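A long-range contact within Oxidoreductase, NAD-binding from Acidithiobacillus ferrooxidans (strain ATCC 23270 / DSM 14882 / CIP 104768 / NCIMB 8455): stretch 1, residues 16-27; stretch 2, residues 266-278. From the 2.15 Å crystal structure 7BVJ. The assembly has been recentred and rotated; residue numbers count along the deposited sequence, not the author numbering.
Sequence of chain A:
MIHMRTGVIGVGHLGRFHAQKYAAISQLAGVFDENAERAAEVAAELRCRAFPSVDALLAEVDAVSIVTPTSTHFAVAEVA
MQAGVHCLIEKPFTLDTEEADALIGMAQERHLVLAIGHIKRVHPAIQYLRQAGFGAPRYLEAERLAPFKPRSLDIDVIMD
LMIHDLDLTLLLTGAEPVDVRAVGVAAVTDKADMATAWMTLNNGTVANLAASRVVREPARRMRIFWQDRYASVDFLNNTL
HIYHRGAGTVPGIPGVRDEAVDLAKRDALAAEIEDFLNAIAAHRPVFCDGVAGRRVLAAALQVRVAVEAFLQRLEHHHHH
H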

# COMPACT_ATOMS: atom_id res chain seq x y z
N ARG A 16 -15.20 -0.90 5.11
CA ARG A 16 -16.05 -2.02 5.47
C ARG A 16 -15.26 -3.33 5.49
O ARG A 16 -15.45 -4.15 6.40
CB ARG A 16 -17.23 -2.11 4.50
CG ARG A 16 -18.03 -3.38 4.61
CD ARG A 16 -19.38 -3.25 3.88
NE ARG A 16 -20.07 -4.54 3.76
CZ ARG A 16 -19.81 -5.44 2.82
NH1 ARG A 16 -18.86 -5.21 1.91
NH2 ARG A 16 -20.49 -6.58 2.78
N PHE A 17 -14.39 -3.56 4.50
CA PHE A 17 -13.56 -4.76 4.50
C PHE A 17 -12.63 -4.79 5.71
O PHE A 17 -12.45 -5.85 6.33
CB PHE A 17 -12.74 -4.84 3.20
CG PHE A 17 -13.58 -5.03 1.97
CD1 PHE A 17 -13.55 -4.11 0.94
CD2 PHE A 17 -14.42 -6.12 1.85
CE1 PHE A 17 -14.34 -4.28 -0.19
CE2 PHE A 17 -15.21 -6.30 0.72
CZ PHE A 17 -15.17 -5.37 -0.30
N HIS A 18 -12.02 -3.65 6.04
CA HIS A 18 -11.25 -3.57 7.28
C HIS A 18 -12.08 -4.04 8.46
O HIS A 18 -11.61 -4.81 9.31
CB HIS A 18 -10.77 -2.15 7.55
CG HIS A 18 -9.53 -1.76 6.81
ND1 HIS A 18 -8.35 -1.46 7.46
CD2 HIS A 18 -9.31 -1.52 5.50
CE1 HIS A 18 -7.45 -1.07 6.57
NE2 HIS A 18 -8.01 -1.11 5.38
N ALA A 19 -13.32 -3.55 8.54
CA ALA A 19 -14.19 -3.88 9.67
C ALA A 19 -14.51 -5.38 9.71
O ALA A 19 -14.53 -5.98 10.79
CB ALA A 19 -15.48 -3.05 9.59
N GLN A 20 -14.76 -5.98 8.54
CA GLN A 20 -15.00 -7.43 8.49
C GLN A 20 -13.81 -8.20 9.05
O GLN A 20 -13.99 -9.14 9.85
CB GLN A 20 -15.30 -7.89 7.06
CG GLN A 20 -16.55 -7.29 6.43
CD GLN A 20 -16.81 -7.77 5.00
OE1 GLN A 20 -15.94 -8.38 4.37
NE2 GLN A 20 -18.00 -7.50 4.50
N LYS A 21 -12.60 -7.80 8.67
CA LYS A 21 -11.41 -8.50 9.17
C LYS A 21 -11.30 -8.38 10.68
O LYS A 21 -11.08 -9.37 11.40
CB LYS A 21 -10.13 -7.96 8.50
CG LYS A 21 -10.12 -7.98 6.98
CD LYS A 21 -10.95 -9.13 6.42
CE LYS A 21 -10.41 -9.60 5.09
NZ LYS A 21 -11.17 -9.04 3.95
N TYR A 22 -11.43 -7.15 11.20
CA TYR A 22 -11.30 -6.96 12.64
C TYR A 22 -12.34 -7.78 13.39
O TYR A 22 -12.04 -8.34 14.45
CB TYR A 22 -11.43 -5.49 13.01
CG TYR A 22 -10.20 -4.63 12.78
CD1 TYR A 22 -9.06 -4.78 13.55
CD2 TYR A 22 -10.22 -3.62 11.82
CE1 TYR A 22 -7.95 -3.96 13.36
CE2 TYR A 22 -9.12 -2.81 11.62
CZ TYR A 22 -7.99 -2.98 12.39
OH TYR A 22 -6.89 -2.18 12.18
N ALA A 23 -13.56 -7.86 12.85
CA ALA A 23 -14.59 -8.65 13.51
C ALA A 23 -14.23 -10.13 13.53
O ALA A 23 -14.57 -10.84 14.49
CB ALA A 23 -15.94 -8.46 12.82
N ALA A 24 -13.53 -10.61 12.50
CA ALA A 24 -13.15 -12.01 12.50
C ALA A 24 -11.98 -12.32 13.44
O ALA A 24 -11.90 -13.43 13.97
CB ALA A 24 -12.80 -12.47 11.08
N ILE A 25 -11.05 -11.39 13.66
CA ILE A 25 -9.81 -11.75 14.35
C ILE A 25 -9.59 -11.02 15.67
O ILE A 25 -8.53 -11.18 16.27
CB ILE A 25 -8.59 -11.56 13.44
CG1 ILE A 25 -8.28 -10.07 13.31
CG2 ILE A 25 -8.83 -12.23 12.10
CD1 ILE A 25 -7.14 -9.82 12.38
N SER A 26 -10.54 -10.21 16.13
CA SER A 26 -10.35 -9.41 17.34
C SER A 26 -11.72 -9.09 17.90
O SER A 26 -12.73 -9.63 17.44
CB SER A 26 -9.53 -8.14 17.06
OG SER A 26 -10.25 -7.20 16.24
N GLN A 27 -11.76 -8.18 18.88
CA GLN A 27 -13.00 -7.77 19.54
C GLN A 27 -13.39 -6.41 18.96
O GLN A 27 -13.02 -5.35 19.47
CB GLN A 27 -12.83 -7.73 21.05
CG GLN A 27 -12.72 -9.11 21.70
CD GLN A 27 -11.35 -9.76 21.49
OE1 GLN A 27 -10.34 -9.21 21.91
NE2 GLN A 27 -11.33 -10.92 20.85
N ARG A 266 -3.80 -15.96 -0.36
CA ARG A 266 -4.29 -15.67 0.99
C ARG A 266 -4.94 -14.28 1.02
O ARG A 266 -4.81 -13.48 0.10
CB ARG A 266 -3.18 -15.78 2.04
CG ARG A 266 -2.32 -14.55 2.19
CD ARG A 266 -1.28 -14.75 3.27
NE ARG A 266 -0.34 -13.64 3.35
CZ ARG A 266 0.93 -13.76 3.72
NH1 ARG A 266 1.42 -14.97 4.02
NH2 ARG A 266 1.73 -12.69 3.76
N ASP A 267 -5.67 -14.03 2.10
CA ASP A 267 -6.32 -12.74 2.32
C ASP A 267 -5.27 -11.69 2.68
O ASP A 267 -4.70 -11.74 3.77
CB ASP A 267 -7.36 -12.88 3.43
CG ASP A 267 -8.44 -11.81 3.37
OD1 ASP A 267 -8.12 -10.62 3.09
OD2 ASP A 267 -9.61 -12.17 3.62
N ALA A 268 -5.01 -10.75 1.78
CA ALA A 268 -3.94 -9.79 2.03
C ALA A 268 -4.32 -8.81 3.15
O ALA A 268 -3.50 -8.49 4.01
CB ALA A 268 -3.61 -9.04 0.74
N LEU A 269 -5.56 -8.33 3.14
CA LEU A 269 -5.95 -7.33 4.13
C LEU A 269 -6.06 -7.95 5.52
O LEU A 269 -5.66 -7.33 6.52
CB LEU A 269 -7.25 -6.66 3.69
CG LEU A 269 -7.89 -5.70 4.70
CD1 LEU A 269 -6.98 -4.51 4.91
CD2 LEU A 269 -9.28 -5.27 4.27
N ALA A 270 -6.59 -9.17 5.61
CA ALA A 270 -6.53 -9.91 6.87
C ALA A 270 -5.09 -10.08 7.36
O ALA A 270 -4.81 -9.94 8.55
CB ALA A 270 -7.19 -11.29 6.72
N ALA A 271 -4.16 -10.40 6.44
CA ALA A 271 -2.76 -10.56 6.82
C ALA A 271 -2.19 -9.26 7.38
O ALA A 271 -1.50 -9.24 8.40
CB ALA A 271 -1.95 -11.00 5.59
N GLU A 272 -2.48 -8.15 6.70
CA GLU A 272 -1.97 -6.85 7.11
C GLU A 272 -2.56 -6.44 8.47
O GLU A 272 -1.86 -5.89 9.33
CB GLU A 272 -2.30 -5.86 5.97
CG GLU A 272 -2.19 -4.38 6.19
CD GLU A 272 -2.38 -3.58 4.88
OE1 GLU A 272 -1.39 -3.10 4.27
OE2 GLU A 272 -3.53 -3.46 4.42
N ILE A 273 -3.82 -6.77 8.71
CA ILE A 273 -4.42 -6.37 9.98
C ILE A 273 -3.90 -7.25 11.11
O ILE A 273 -3.59 -6.75 12.21
CB ILE A 273 -5.96 -6.39 9.86
CG1 ILE A 273 -6.40 -5.11 9.14
CG2 ILE A 273 -6.62 -6.48 11.25
CD1 ILE A 273 -7.87 -5.07 8.76
N GLU A 274 -3.76 -8.56 10.86
CA GLU A 274 -3.17 -9.40 11.89
C GLU A 274 -1.75 -8.95 12.22
O GLU A 274 -1.35 -8.95 13.39
CB GLU A 274 -3.16 -10.88 11.48
CG GLU A 274 -2.62 -11.75 12.62
CD GLU A 274 -2.55 -13.23 12.30
OE1 GLU A 274 -3.38 -13.72 11.52
OE2 GLU A 274 -1.65 -13.90 12.85
N ASP A 275 -0.99 -8.54 11.20
CA ASP A 275 0.36 -8.05 11.46
C ASP A 275 0.33 -6.80 12.34
O ASP A 275 1.10 -6.69 13.30
CB ASP A 275 1.07 -7.81 10.13
CG ASP A 275 2.49 -7.38 10.31
OD1 ASP A 275 2.69 -6.19 10.61
OD2 ASP A 275 3.41 -8.21 10.16
N PHE A 276 -0.54 -5.84 12.01
CA PHE A 276 -0.69 -4.62 12.82
C PHE A 276 -0.99 -4.96 14.28
O PHE A 276 -0.35 -4.43 15.22
CB PHE A 276 -1.80 -3.76 12.16
CG PHE A 276 -2.31 -2.59 12.99
CD1 PHE A 276 -1.46 -1.63 13.52
CD2 PHE A 276 -3.68 -2.42 13.17
CE1 PHE A 276 -1.96 -0.54 14.25
CE2 PHE A 276 -4.20 -1.35 13.91
CZ PHE A 276 -3.33 -0.40 14.45
N LEU A 277 -1.94 -5.87 14.51
CA LEU A 277 -2.33 -6.19 15.88
C LEU A 277 -1.24 -6.98 16.62
O LEU A 277 -1.02 -6.80 17.82
CB LEU A 277 -3.66 -6.95 15.88
CG LEU A 277 -4.89 -6.21 15.32
CD1 LEU A 277 -6.16 -7.08 15.42
CD2 LEU A 277 -5.09 -4.88 16.03
N ASN A 278 -0.53 -7.86 15.90
CA ASN A 278 0.60 -8.55 16.51
C ASN A 278 1.70 -7.57 16.87
O ASN A 278 2.35 -7.73 17.91
CB ASN A 278 1.13 -9.63 15.58
CG ASN A 278 0.18 -10.79 15.44
OD1 ASN A 278 -0.60 -11.06 16.35
ND2 ASN A 278 0.22 -11.46 14.31

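Two helices far apart in sequence can be joined almost entirely by the packing of side chains, and this pair illustrates how. The first helix runs through residues 16-25, and the second begins at Ala268 and continues beyond Asn278. Their axes approach to 9.5 Å and cross at -60°, so close contact is concentrated around the crossing. The backbones come nearest at Lys21 and Ala270, whose CA atoms lie 5.6 Å apart; toward the C-terminal ends the chains diverge, and the CA atoms of Ser26 and Leu277 are separated by 8.8 Å. Each helix satisfies its own backbone through i to i+4 hydrogen bonds, and no hydrogen bond passes between the two. The contact therefore rests on shape, with one ionic pair at its margin.

Ile273 is the centre of the arrangement. Its CA-to-CB bond points toward the first helix, and its side chain fits as a knob into the hole formed by His18, Lys21, Tyr22 and Ile25, residues that the helical repeat brings to one surface. The branched side chain suits this position because it spreads over several residues of the hole at once: Ile273 CD1 lies 3.7 Å from Lys21 CB and 3.8 Å from the backbone O of His18, while Ile273 CG2 meets Ile25 CD1 at 3.6 Å and lies over one face of the Tyr22 ring, 3.9 Å from its centroid, in a CH-pi contact.

One turn earlier, Leu269 repeats the theme. Its CD1 sits over a face of the His18 ring, 3.8 Å from the centroid and 18° off the normal, and its CD2 packs against Phe17 CB at 3.6 Å. The histidine can offer this face to a methyl group while both ring nitrogens are hydrogen-bonded elsewhere in the structure.

Tyr22 leaves its helix sideways, but its ring reaches the second helix. Besides Ile273 over its face, it has Leu277 and Phe276 at its edge: Leu277 CD2 lies 4.0 Å from Tyr22 CE1, and Phe276 CE2 lies 3.3 Å from Tyr22 OH. The hydroxyl finds its hydrogen bonding elsewhere in the structure, so the polar end of this buried ring is not left unsatisfied. Leu277 also closes the C-terminal side of the contact, its CD1 4.2 Å from Ile25 CD1 and 3.9 Å from Ser26 CB. Ser26, just past the helix, turns its OG back to donate a hydrogen bond to Tyr22 O at 2.8 Å.

Lys21 combines apolar packing with charge. Its CG lies 3.9 Å from Leu269 CG, and its CE is 4.0 Å from Ala270 CB, where the small alanine side chain accompanies the closest backbone approach. Beyond this aliphatic stem, Lys21 NZ forms a salt bridge with Asp267 OD2 at 3.5 Å. The aspartate's other oxygen, OD1, accepts a capping hydrogen bond from Ala270 N at 3.3 Å, so one carboxylate both caps its helix and engages the neighbouring one.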